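Local coordinates for putative prolyl-tRNA synthetase (Leishmania major, PDB 5XIL), which probably catalyses the ATP-dependent joining of L-proline to tRNA(Pro), giving prolyl-tRNA(Pro), AMP and diphosphate, at residues A[352-366]-A[369-383]. Numbering follows the deposited sequence. Where two conformers were deposited one is given.
Sequences VPLRVELGPRELAER and AVAVRHSGARHSVAW
Strands 354-358 and 369-372 run antiparallel, their axes 4.6 Å apart at the closest, with Arg-355 and Ala-371 as a hydrogen-bonded pair whose two N-H...O bonds are both nearly straight. They are neighbours in the five-stranded mixed sheet of the class IIa anticodon-binding domain, and 354-358 also pairs in parallel with strand 293-297. On one face, Leu-354, Val-356, Val-370 and Val-372 supply branched apolar groups: Leu-354 CD2 reaches Val-370 CG1 at 3.9 Å, and helices 306-325 and 387-412 cover this side.

The other face carries charge. Arg-355 grips Glu-357 OE2 side-on with NE and NH2, the oxygen lying in the plane of its guanidinium; Arg-378 NH1 also donates to OE2, at 2.9 Å. Arg-378 grips end-on, its NH2 meeting Glu-357 OE1 at 2.9 Å from above the carboxylate plane. The carboxylate between them probably offsets the mutual repulsion of the two arginines. Ala-371 is small enough to let Arg-355 pass; its CB lies against one face of the guanidinium, 3.6 Å from Arg-355 NH2.

Beyond the sheet, Arg-366, with positive phi, closes the turn after helix 360-365 as a Schellman motif. Bent at chi2 (-51°) and chi3 (-77°), its side chain folds back over Trp-383, whose NE1 is engaged by Glu-322. The flat cation suits the broad indole: guanidinium and ring are stacked within 12° of parallel, while Arg-366 NE donates to Trp-383 O at 3.1 Å.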
# COMPACT_ATOMS: atom_id res chain seq x y z
N VAL A 352 10.33 -5.78 -21.25
CA VAL A 352 11.22 -6.33 -20.25
C VAL A 352 12.58 -5.74 -20.48
O VAL A 352 12.99 -5.74 -21.59
CB VAL A 352 11.40 -7.83 -20.32
CG1 VAL A 352 12.23 -8.26 -19.10
CG2 VAL A 352 10.08 -8.50 -20.32
N PRO A 353 13.20 -5.13 -19.48
CA PRO A 353 14.46 -4.44 -19.71
C PRO A 353 15.60 -5.30 -20.37
O PRO A 353 16.34 -4.79 -21.22
CB PRO A 353 14.85 -4.03 -18.32
CG PRO A 353 13.58 -3.71 -17.62
CD PRO A 353 12.61 -4.70 -18.20
N LEU A 354 15.73 -6.56 -19.93
CA LEU A 354 16.85 -7.41 -20.40
C LEU A 354 16.31 -8.75 -20.78
O LEU A 354 15.42 -9.33 -20.09
CB LEU A 354 17.88 -7.59 -19.31
CG LEU A 354 18.67 -6.39 -18.82
CD1 LEU A 354 19.57 -6.72 -17.67
CD2 LEU A 354 19.39 -5.73 -19.97
N ARG A 355 16.80 -9.29 -21.89
CA ARG A 355 16.49 -10.61 -22.26
C ARG A 355 17.81 -11.43 -22.31
O ARG A 355 18.78 -10.97 -22.88
CB ARG A 355 15.89 -10.67 -23.63
CG ARG A 355 15.80 -12.11 -24.16
CD ARG A 355 15.17 -12.19 -25.53
NE ARG A 355 15.99 -11.69 -26.63
CZ ARG A 355 15.60 -10.75 -27.48
NH1 ARG A 355 14.44 -10.09 -27.31
NH2 ARG A 355 16.41 -10.40 -28.48
N VAL A 356 17.80 -12.60 -21.68
CA VAL A 356 18.93 -13.54 -21.67
C VAL A 356 18.51 -14.68 -22.57
O VAL A 356 17.50 -15.29 -22.34
CB VAL A 356 19.28 -14.09 -20.26
CG1 VAL A 356 20.31 -15.25 -20.42
CG2 VAL A 356 19.83 -13.06 -19.33
N GLU A 357 19.30 -14.93 -23.60
CA GLU A 357 19.10 -15.99 -24.54
C GLU A 357 20.14 -17.06 -24.17
O GLU A 357 21.33 -16.75 -24.18
CB GLU A 357 19.34 -15.47 -25.96
CG GLU A 357 18.59 -14.19 -26.29
CD GLU A 357 18.99 -13.50 -27.60
OE1 GLU A 357 19.77 -14.10 -28.39
OE2 GLU A 357 18.52 -12.35 -27.85
N LEU A 358 19.68 -18.22 -23.72
CA LEU A 358 20.54 -19.23 -23.12
C LEU A 358 20.47 -20.46 -24.05
O LEU A 358 19.44 -21.15 -24.19
CB LEU A 358 20.11 -19.55 -21.71
CG LEU A 358 21.13 -20.08 -20.73
CD1 LEU A 358 20.54 -20.37 -19.38
CD2 LEU A 358 21.74 -21.37 -21.18
N GLY A 359 21.53 -20.60 -24.81
CA GLY A 359 21.69 -21.75 -25.68
C GLY A 359 22.90 -22.64 -25.39
O GLY A 359 23.65 -22.46 -24.40
N PRO A 360 23.09 -23.63 -26.26
CA PRO A 360 24.21 -24.58 -26.06
C PRO A 360 25.57 -23.88 -25.84
O PRO A 360 26.29 -24.20 -24.88
CB PRO A 360 24.19 -25.36 -27.36
CG PRO A 360 22.74 -25.43 -27.73
CD PRO A 360 22.18 -24.06 -27.34
N ARG A 361 25.88 -22.88 -26.66
CA ARG A 361 27.15 -22.19 -26.52
C ARG A 361 27.27 -21.28 -25.28
O ARG A 361 28.36 -21.08 -24.71
CB ARG A 361 27.54 -21.43 -27.83
CG ARG A 361 27.79 -22.30 -29.09
CD ARG A 361 28.63 -23.61 -28.84
NE ARG A 361 30.01 -23.39 -28.34
CZ ARG A 361 30.75 -24.29 -27.67
NH1 ARG A 361 30.25 -25.50 -27.36
NH2 ARG A 361 31.99 -23.98 -27.26
N GLU A 362 26.14 -20.73 -24.83
CA GLU A 362 26.13 -19.92 -23.64
C GLU A 362 26.34 -20.83 -22.49
O GLU A 362 27.02 -20.50 -21.53
CB GLU A 362 24.75 -19.23 -23.47
CG GLU A 362 24.54 -18.08 -24.43
CD GLU A 362 24.36 -18.41 -25.91
OE1 GLU A 362 24.94 -17.67 -26.72
OE2 GLU A 362 23.68 -19.36 -26.31
N LEU A 363 25.75 -22.00 -22.55
CA LEU A 363 26.01 -22.94 -21.52
C LEU A 363 27.52 -23.38 -21.51
O LEU A 363 28.20 -23.29 -20.50
CB LEU A 363 25.11 -24.13 -21.74
CG LEU A 363 25.10 -25.22 -20.69
CD1 LEU A 363 25.04 -24.69 -19.28
CD2 LEU A 363 23.91 -26.12 -21.02
N ALA A 364 28.03 -23.77 -22.67
CA ALA A 364 29.39 -24.33 -22.76
C ALA A 364 30.44 -23.31 -22.40
O ALA A 364 31.44 -23.63 -21.73
CB ALA A 364 29.63 -24.82 -24.16
N GLU A 365 30.24 -22.07 -22.82
CA GLU A 365 31.16 -21.00 -22.49
C GLU A 365 30.89 -20.24 -21.19
O GLU A 365 31.66 -19.34 -20.86
CB GLU A 365 31.25 -19.98 -23.66
CG GLU A 365 31.63 -20.52 -25.01
CD GLU A 365 33.09 -20.99 -25.10
OE1 GLU A 365 33.92 -20.67 -24.22
OE2 GLU A 365 33.37 -21.67 -26.10
N ARG A 366 29.84 -20.61 -20.46
CA ARG A 366 29.52 -19.91 -19.23
C ARG A 366 29.56 -18.43 -19.59
O ARG A 366 30.37 -17.67 -19.07
CB ARG A 366 30.54 -20.22 -18.13
CG ARG A 366 30.44 -21.63 -17.57
CD ARG A 366 29.02 -21.95 -17.15
NE ARG A 366 28.67 -21.32 -15.88
CZ ARG A 366 27.70 -21.75 -15.07
NH1 ARG A 366 26.99 -22.82 -15.40
NH2 ARG A 366 27.46 -21.12 -13.93
N ALA A 369 24.18 -14.41 -23.31
CA ALA A 369 23.90 -13.43 -24.31
C ALA A 369 22.71 -12.58 -23.84
O ALA A 369 21.62 -13.10 -23.67
CB ALA A 369 23.52 -14.10 -25.60
N VAL A 370 22.92 -11.29 -23.71
CA VAL A 370 21.96 -10.38 -23.09
C VAL A 370 21.60 -9.34 -24.12
O VAL A 370 22.46 -8.73 -24.69
CB VAL A 370 22.55 -9.70 -21.87
CG1 VAL A 370 21.52 -8.74 -21.23
CG2 VAL A 370 22.99 -10.71 -20.87
N ALA A 371 20.32 -9.22 -24.39
CA ALA A 371 19.82 -8.25 -25.31
C ALA A 371 19.15 -7.15 -24.47
O ALA A 371 18.23 -7.47 -23.68
CB ALA A 371 18.75 -8.92 -26.16
N VAL A 372 19.62 -5.90 -24.62
CA VAL A 372 19.08 -4.74 -23.89
C VAL A 372 17.94 -4.10 -24.67
O VAL A 372 18.09 -3.70 -25.84
CB VAL A 372 20.18 -3.69 -23.70
CG1 VAL A 372 19.70 -2.57 -22.87
CG2 VAL A 372 21.40 -4.33 -23.09
N ARG A 373 16.74 -4.10 -24.07
CA ARG A 373 15.56 -3.68 -24.76
C ARG A 373 15.57 -2.18 -25.24
O ARG A 373 15.18 -1.89 -26.39
CB ARG A 373 14.34 -3.92 -23.90
CG ARG A 373 13.01 -3.42 -24.49
CD ARG A 373 12.56 -4.09 -25.75
NE ARG A 373 11.31 -3.53 -26.23
CZ ARG A 373 11.18 -2.46 -26.97
NH1 ARG A 373 12.26 -1.82 -27.48
NH2 ARG A 373 9.98 -2.06 -27.26
N HIS A 374 15.98 -1.27 -24.41
CA HIS A 374 15.84 0.14 -24.79
C HIS A 374 16.75 0.48 -25.97
O HIS A 374 16.34 1.21 -26.81
CB HIS A 374 16.05 1.07 -23.60
CG HIS A 374 17.47 1.20 -23.18
ND1 HIS A 374 18.26 2.24 -23.59
CD2 HIS A 374 18.25 0.42 -22.39
CE1 HIS A 374 19.46 2.11 -23.05
NE2 HIS A 374 19.48 1.00 -22.34
N SER A 375 17.96 -0.09 -26.01
CA SER A 375 19.02 0.31 -26.95
C SER A 375 19.21 -0.70 -28.06
O SER A 375 19.76 -0.35 -29.09
CB SER A 375 20.35 0.51 -26.21
OG SER A 375 20.74 -0.75 -25.70
N GLY A 376 18.75 -1.93 -27.87
CA GLY A 376 18.98 -3.00 -28.81
C GLY A 376 20.39 -3.51 -28.71
O GLY A 376 20.79 -4.39 -29.45
N ALA A 377 21.16 -3.05 -27.75
CA ALA A 377 22.53 -3.52 -27.63
C ALA A 377 22.60 -4.97 -27.16
O ALA A 377 21.69 -5.47 -26.51
CB ALA A 377 23.27 -2.64 -26.68
N ARG A 378 23.68 -5.65 -27.50
CA ARG A 378 23.89 -7.02 -27.08
C ARG A 378 25.12 -7.08 -26.25
O ARG A 378 26.11 -6.47 -26.63
CB ARG A 378 23.94 -7.91 -28.27
CG ARG A 378 22.59 -8.00 -28.94
CD ARG A 378 22.62 -8.97 -30.09
NE ARG A 378 22.78 -10.36 -29.65
CZ ARG A 378 21.79 -11.15 -29.22
NH1 ARG A 378 20.54 -10.70 -29.14
NH2 ARG A 378 22.05 -12.39 -28.83
N HIS A 379 25.06 -7.74 -25.09
CA HIS A 379 26.23 -7.90 -24.22
C HIS A 379 26.50 -9.36 -23.99
O HIS A 379 25.56 -10.17 -24.00
CB HIS A 379 25.96 -7.30 -22.86
CG HIS A 379 25.87 -5.82 -22.89
ND1 HIS A 379 26.95 -5.01 -22.64
CD2 HIS A 379 24.83 -5.00 -23.16
CE1 HIS A 379 26.56 -3.74 -22.70
NE2 HIS A 379 25.29 -3.72 -23.04
N SER A 380 27.75 -9.70 -23.75
CA SER A 380 28.07 -11.02 -23.19
C SER A 380 28.29 -10.84 -21.73
O SER A 380 29.09 -10.00 -21.33
CB SER A 380 29.32 -11.65 -23.81
OG SER A 380 29.00 -11.98 -25.13
N VAL A 381 27.57 -11.58 -20.90
CA VAL A 381 27.81 -11.45 -19.48
C VAL A 381 28.25 -12.80 -18.93
O VAL A 381 27.56 -13.80 -19.08
CB VAL A 381 26.56 -10.98 -18.73
CG1 VAL A 381 26.82 -10.98 -17.24
CG2 VAL A 381 26.16 -9.60 -19.22
N ALA A 382 29.38 -12.81 -18.23
CA ALA A 382 29.95 -14.07 -17.66
C ALA A 382 28.97 -14.68 -16.67
O ALA A 382 28.34 -13.96 -15.84
CB ALA A 382 31.29 -13.76 -16.97
N TRP A 383 28.83 -16.01 -16.73
CA TRP A 383 27.99 -16.72 -15.84
C TRP A 383 28.80 -17.38 -14.77
O TRP A 383 29.45 -18.41 -15.03
CB TRP A 383 27.15 -17.71 -16.59
CG TRP A 383 26.10 -18.36 -15.77
CD1 TRP A 383 25.76 -18.10 -14.48
CD2 TRP A 383 25.22 -19.37 -16.20
NE1 TRP A 383 24.75 -18.91 -14.07
CE2 TRP A 383 24.36 -19.67 -15.13
CE3 TRP A 383 25.07 -20.05 -17.40
CZ2 TRP A 383 23.40 -20.67 -15.19
CZ3 TRP A 383 24.08 -20.98 -17.49
CH2 TRP A 383 23.26 -21.31 -16.38
O HOH W 1 16.23 -1.93 -21.57
O HOH W 2 30.98 -20.41 -14.39